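Local coordinates for protein TarM (Staphylococcus aureus subsp. aureus 21178, PDB 4X7R) that is a GT-B-fold member of the glycosyltransferase group 1 family that binds uridine-5'-diphosphate and a glycan, at residues L335-D347 and H444-N458. The protein carries 1 engineered substitution. Numbering follows the deposited sequence.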
loop_
_atom_site.group_PDB
_atom_site.type_symbol
_atom_site.label_atom_id
_atom_site.label_comp_id
_atom_site.label_asym_id
_atom_site.label_seq_id
_atom_site.Cartn_x
_atom_site.Cartn_y
_atom_site.Cartn_z
ATOM N N LEU A 335 17.504 9.814 10.814
ATOM C CA LEU A 335 17.940 9.623 12.203
ATOM C C LEU A 335 18.712 8.317 12.345
ATOM O O LEU A 335 19.661 8.255 13.121
ATOM C CB LEU A 335 16.778 9.703 13.211
ATOM C CG LEU A 335 16.244 11.111 13.540
ATOM C CD1 LEU A 335 15.063 11.038 14.500
ATOM C CD2 LEU A 335 17.318 11.991 14.164
ATOM N N LEU A 336 18.347 7.301 11.546
ATOM C CA LEU A 336 19.038 6.014 11.493
ATOM C C LEU A 336 20.454 6.208 10.910
ATOM O O LEU A 336 21.401 5.626 11.446
ATOM C CB LEU A 336 18.224 4.969 10.695
ATOM C CG LEU A 336 18.901 3.620 10.402
ATOM C CD1 LEU A 336 19.360 2.925 11.678
ATOM C CD2 LEU A 336 18.006 2.726 9.585
ATOM N N ILE A 337 20.596 7.042 9.842
ATOM C CA ILE A 337 21.906 7.368 9.249
ATOM C C ILE A 337 22.767 8.112 10.280
ATOM O O ILE A 337 23.947 7.789 10.423
ATOM C CB ILE A 337 21.811 8.117 7.887
ATOM C CG1 ILE A 337 20.967 7.350 6.842
ATOM C CG2 ILE A 337 23.200 8.477 7.325
ATOM C CD1 ILE A 337 21.333 5.888 6.580
ATOM N N GLU A 338 22.156 9.058 11.037
ATOM C CA GLU A 338 22.830 9.804 12.111
ATOM C C GLU A 338 23.275 8.858 13.221
ATOM O O GLU A 338 24.360 9.043 13.772
ATOM C CB GLU A 338 21.935 10.914 12.677
ATOM C CG GLU A 338 21.870 12.149 11.790
ATOM C CD GLU A 338 20.880 13.222 12.208
ATOM O OE1 GLU A 338 20.829 13.564 13.413
ATOM O OE2 GLU A 338 20.175 13.747 11.316
ATOM N N VAL A 339 22.460 7.819 13.517
ATOM C CA VAL A 339 22.783 6.798 14.522
ATOM C C VAL A 339 23.931 5.919 14.007
ATOM O O VAL A 339 24.873 5.657 14.760
ATOM C CB VAL A 339 21.537 5.975 14.964
ATOM C CG1 VAL A 339 21.939 4.762 15.796
ATOM C CG2 VAL A 339 20.570 6.851 15.748
ATOM N N ALA A 340 23.859 5.504 12.715
ATOM C CA ALA A 340 24.878 4.693 12.040
ATOM C C ALA A 340 26.251 5.357 12.140
ATOM O O ALA A 340 27.211 4.691 12.527
ATOM C CB ALA A 340 24.500 4.473 10.587
ATOM N N GLU A 341 26.318 6.687 11.887
ATOM C CA GLU A 341 27.529 7.508 11.993
ATOM C C GLU A 341 28.181 7.378 13.382
ATOM O O GLU A 341 29.396 7.209 13.461
ATOM C CB GLU A 341 27.211 8.985 11.673
ATOM C CG GLU A 341 28.437 9.891 11.621
ATOM C CD GLU A 341 28.168 11.344 11.283
ATOM O OE1 GLU A 341 27.243 11.937 11.882
ATOM O OE2 GLU A 341 28.914 11.903 10.446
ATOM N N LEU A 342 27.368 7.427 14.462
ATOM C CA LEU A 342 27.828 7.312 15.853
ATOM C C LEU A 342 28.331 5.906 16.179
ATOM O O LEU A 342 29.377 5.767 16.809
ATOM C CB LEU A 342 26.718 7.718 16.840
ATOM C CG LEU A 342 26.248 9.174 16.817
ATOM C CD1 LEU A 342 24.948 9.332 17.577
ATOM C CD2 LEU A 342 27.306 10.111 17.404
ATOM N N VAL A 343 27.593 4.871 15.742
ATOM C CA VAL A 343 27.926 3.458 15.961
ATOM C C VAL A 343 29.235 3.116 15.223
ATOM O O VAL A 343 30.144 2.550 15.835
ATOM C CB VAL A 343 26.748 2.508 15.573
ATOM C CG1 VAL A 343 27.087 1.054 15.854
ATOM C CG2 VAL A 343 25.466 2.882 16.308
ATOM N N VAL A 344 29.334 3.504 13.926
ATOM C CA VAL A 344 30.501 3.278 13.060
ATOM C C VAL A 344 31.760 4.003 13.577
ATOM O O VAL A 344 32.842 3.432 13.496
ATOM C CB VAL A 344 30.187 3.515 11.550
ATOM C CG1 VAL A 344 31.438 3.447 10.678
ATOM C CG2 VAL A 344 29.144 2.519 11.049
ATOM N N LYS A 345 31.611 5.219 14.161
ATOM C CA LYS A 345 32.748 5.963 14.733
ATOM C C LYS A 345 33.344 5.315 16.000
ATOM O O LYS A 345 34.491 5.609 16.333
ATOM C CB LYS A 345 32.450 7.464 14.921
ATOM C CG LYS A 345 32.470 8.260 13.608
ATOM C CD LYS A 345 32.669 9.762 13.818
ATOM C CE LYS A 345 34.125 10.178 13.687
ATOM N NZ LYS A 345 34.344 11.595 14.087
ATOM N N LYS A 346 32.587 4.423 16.684
ATOM C CA LYS A 346 33.072 3.676 17.858
ATOM C C LYS A 346 33.421 2.214 17.515
ATOM O O LYS A 346 34.171 1.574 18.256
ATOM C CB LYS A 346 32.079 3.741 19.033
ATOM C CG LYS A 346 32.291 4.948 19.941
ATOM C CD LYS A 346 31.582 4.809 21.291
ATOM C CE LYS A 346 32.452 4.166 22.350
ATOM N NZ LYS A 346 31.754 4.066 23.660
ATOM N N ASP A 347 32.869 1.692 16.395
ATOM C CA ASP A 347 33.074 0.323 15.905
ATOM C C ASP A 347 32.826 0.315 14.392
ATOM O O ASP A 347 31.673 0.367 13.947
ATOM C CB ASP A 347 32.138 -0.667 16.640
ATOM C CG ASP A 347 32.422 -2.149 16.451
ATOM O OD1 ASP A 347 32.837 -2.542 15.336
ATOM O OD2 ASP A 347 32.152 -2.928 17.394
ATOM N N HIS A 444 14.090 10.572 19.982
ATOM C CA HIS A 444 15.113 11.509 19.480
ATOM C C HIS A 444 16.515 11.263 20.042
ATOM O O HIS A 444 17.483 11.737 19.446
ATOM C CB HIS A 444 14.712 12.991 19.637
ATOM C CG HIS A 444 13.568 13.406 18.768
ATOM N ND1 HIS A 444 12.278 13.535 19.277
ATOM C CD2 HIS A 444 13.549 13.691 17.444
ATOM C CE1 HIS A 444 11.523 13.898 18.249
ATOM N NE2 HIS A 444 12.241 14.004 17.123
ATOM N N ASN A 445 16.633 10.550 21.184
ATOM C CA ASN A 445 17.919 10.274 21.839
ATOM C C ASN A 445 18.810 9.333 20.999
ATOM O O ASN A 445 18.911 8.139 21.288
ATOM C CB ASN A 445 17.707 9.749 23.272
ATOM C CG ASN A 445 18.901 9.904 24.180
ATOM O OD1 ASN A 445 20.050 10.007 23.736
ATOM N ND2 ASN A 445 18.658 9.861 25.487
ATOM N N ILE A 446 19.460 9.898 19.961
ATOM C CA ILE A 446 20.348 9.183 19.036
ATOM C C ILE A 446 21.600 8.593 19.704
ATOM O O ILE A 446 22.067 7.542 19.273
ATOM C CB ILE A 446 20.646 9.982 17.730
ATOM C CG1 ILE A 446 21.443 11.291 17.999
ATOM C CG2 ILE A 446 19.347 10.248 16.949
ATOM C CD1 ILE A 446 22.143 11.906 16.767
ATOM N N ASN A 447 22.115 9.247 20.770
ATOM C CA ASN A 447 23.290 8.794 21.517
ATOM C C ASN A 447 23.007 7.538 22.335
ATOM O O ASN A 447 23.811 6.603 22.306
ATOM C CB ASN A 447 23.846 9.903 22.418
ATOM C CG ASN A 447 24.302 11.142 21.688
ATOM O OD1 ASN A 447 24.734 11.105 20.527
ATOM N ND2 ASN A 447 24.239 12.271 22.379
ATOM N N ASP A 448 21.875 7.515 23.069
ATOM C CA ASP A 448 21.484 6.336 23.847
ATOM C C ASP A 448 21.119 5.175 22.919
ATOM O O ASP A 448 21.385 4.029 23.266
ATOM C CB ASP A 448 20.346 6.635 24.835
ATOM C CG ASP A 448 20.051 5.481 25.787
ATOM O OD1 ASP A 448 20.998 5.006 26.460
ATOM O OD2 ASP A 448 18.881 5.034 25.839
ATOM N N MET A 449 20.571 5.465 21.727
ATOM C CA MET A 449 20.250 4.408 20.770
ATOM C C MET A 449 21.524 3.804 20.175
ATOM O O MET A 449 21.606 2.580 20.036
ATOM C CB MET A 449 19.317 4.895 19.673
ATOM C CG MET A 449 18.667 3.762 18.952
ATOM S SD MET A 449 17.519 4.291 17.681
ATOM C CE MET A 449 18.506 4.213 16.414
ATOM N N ALA A 450 22.520 4.663 19.843
ATOM C CA ALA A 450 23.825 4.238 19.329
ATOM C C ALA A 450 24.535 3.367 20.385
ATOM O O ALA A 450 25.098 2.330 20.034
ATOM C CB ALA A 450 24.677 5.450 18.981
ATOM N N ASP A 451 24.429 3.753 21.677
ATOM C CA ASP A 451 24.997 3.027 22.818
ATOM C C ASP A 451 24.403 1.627 22.967
ATOM O O ASP A 451 25.149 0.674 23.192
ATOM C CB ASP A 451 24.803 3.817 24.131
ATOM C CG ASP A 451 25.761 4.980 24.348
ATOM O OD1 ASP A 451 26.820 5.023 23.667
ATOM O OD2 ASP A 451 25.471 5.832 25.222
ATOM N N LYS A 452 23.066 1.501 22.831
ATOM C CA LYS A 452 22.369 0.217 22.971
ATOM C C LYS A 452 22.634 -0.730 21.816
ATOM O O LYS A 452 22.738 -1.937 22.041
ATOM C CB LYS A 452 20.866 0.393 23.263
ATOM C CG LYS A 452 20.588 1.151 24.572
ATOM C CD LYS A 452 20.932 0.393 25.849
ATOM C CE LYS A 452 20.957 1.297 27.062
ATOM N NZ LYS A 452 19.604 1.791 27.433
ATOM N N ILE A 453 22.791 -0.188 20.594
ATOM C CA ILE A 453 23.129 -0.963 19.400
ATOM C C ILE A 453 24.531 -1.554 19.614
ATOM O O ILE A 453 24.710 -2.758 19.417
ATOM C CB ILE A 453 23.010 -0.103 18.108
ATOM C CG1 ILE A 453 21.523 0.100 17.727
ATOM C CG2 ILE A 453 23.810 -0.715 16.931
ATOM C CD1 ILE A 453 21.239 1.342 16.886
ATOM N N LEU A 454 25.490 -0.714 20.094
ATOM C CA LEU A 454 26.872 -1.104 20.365
ATOM C C LEU A 454 26.974 -2.208 21.413
ATOM O O LEU A 454 27.672 -3.187 21.170
ATOM C CB LEU A 454 27.737 0.108 20.731
ATOM C CG LEU A 454 28.147 1.001 19.567
ATOM C CD1 LEU A 454 28.469 2.396 20.045
ATOM C CD2 LEU A 454 29.308 0.407 18.795
ATOM N N GLN A 455 26.246 -2.083 22.544
ATOM C CA GLN A 455 26.187 -3.108 23.598
ATOM C C GLN A 455 25.693 -4.426 22.976
ATOM O O GLN A 455 26.342 -5.456 23.119
ATOM C CB GLN A 455 25.208 -2.701 24.724
ATOM C CG GLN A 455 25.666 -1.570 25.639
ATOM C CD GLN A 455 24.582 -1.141 26.612
ATOM O OE1 GLN A 455 23.855 -1.961 27.194
ATOM N NE2 GLN A 455 24.467 0.162 26.834
ATOM N N LEU A 456 24.580 -4.362 22.234
ATOM C CA LEU A 456 23.942 -5.509 21.598
ATOM C C LEU A 456 24.770 -6.194 20.489
ATOM O O LEU A 456 24.908 -7.420 20.545
ATOM C CB LEU A 456 22.510 -5.147 21.162
ATOM C CG LEU A 456 21.351 -6.105 21.511
ATOM C CD1 LEU A 456 21.470 -6.689 22.895
ATOM C CD2 LEU A 456 20.007 -5.400 21.388
ATOM N N VAL A 457 25.355 -5.425 19.524
ATOM C CA VAL A 457 26.188 -5.994 18.438
ATOM C C VAL A 457 27.459 -6.671 18.947
ATOM O O VAL A 457 27.977 -7.560 18.268
ATOM C CB VAL A 457 26.546 -5.043 17.256
ATOM C CG1 VAL A 457 25.360 -4.752 16.363
ATOM C CG2 VAL A 457 27.246 -3.765 17.715
ATOM N N ASN A 458 27.987 -6.211 20.100
ATOM C CA ASN A 458 29.228 -6.703 20.709
ATOM C C ASN A 458 29.028 -7.700 21.860
ATOM O O ASN A 458 29.977 -7.995 22.585
ATOM C CB ASN A 458 30.104 -5.527 21.139
ATOM C CG ASN A 458 30.717 -4.799 19.975
ATOM O OD1 ASN A 458 31.666 -5.272 19.344
ATOM N ND2 ASN A 458 30.186 -3.637 19.657
#
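Met449 bends at chi3 (96°), which brings its methyl across Val339 at about a right angle. Met449 CE lies tightly against Val339 CG2, at 3.4 Å, and also touches CG1. Val339 is a knob in a hole formed by Ile446, Met449, Ala450 and Ile453, with its CG1 3.7 Å from Ile453 CD1. The packing is reciprocal, since Ile446 fits among Leu335, Glu338, Val339 and Leu342. Its chi1 of 65° wedges CG1 between the two backbone branches, so that CD1 packs on Leu342 CD1 (3.9 Å) while CG2 meets Leu335 CD2.

The axes of helices 335-346 and 446-457 come within 8.9 Å and cross at -53°. Ala450 permits this approach with its small side chain: its CB packs 3.7 Å from Leu342 CB, and Val343 CG2 rests on its backbone. Farther along, the side chains of Val343 and Leu454 run antiparallel alongside each other, CG1 against CD2, and Leu454 CD2 also reaches Asp347 CB at 3.7 Å.

At this end the contact turns polar. Asn458 ND2 donates to Asp347 OD2 (3.1 Å), meeting it on its anti side, somewhat out of the carboxylate plane, while OD2 lies almost in the amide plane of Asn458. ND2 also donates to Leu454 O (3.0 Å), which fixes the rotation of the amide. Lys319 forms a salt bridge with Asp347 OD2 and a hydrogen bond with Asn458 OD1, so its positive charge probably offsets the closeness of these two acceptors.

Both helices pack against the six-stranded parallel sheet of this Rossmann-like domain of the GT-B fold, where Leu336 and Met449 both touch Val397 of strand 395-398. Interlocking apolar side chains thus set the separation and crossing of the helices, while the Asp347-Asn458-Lys319 cluster probably fixes their register at one end.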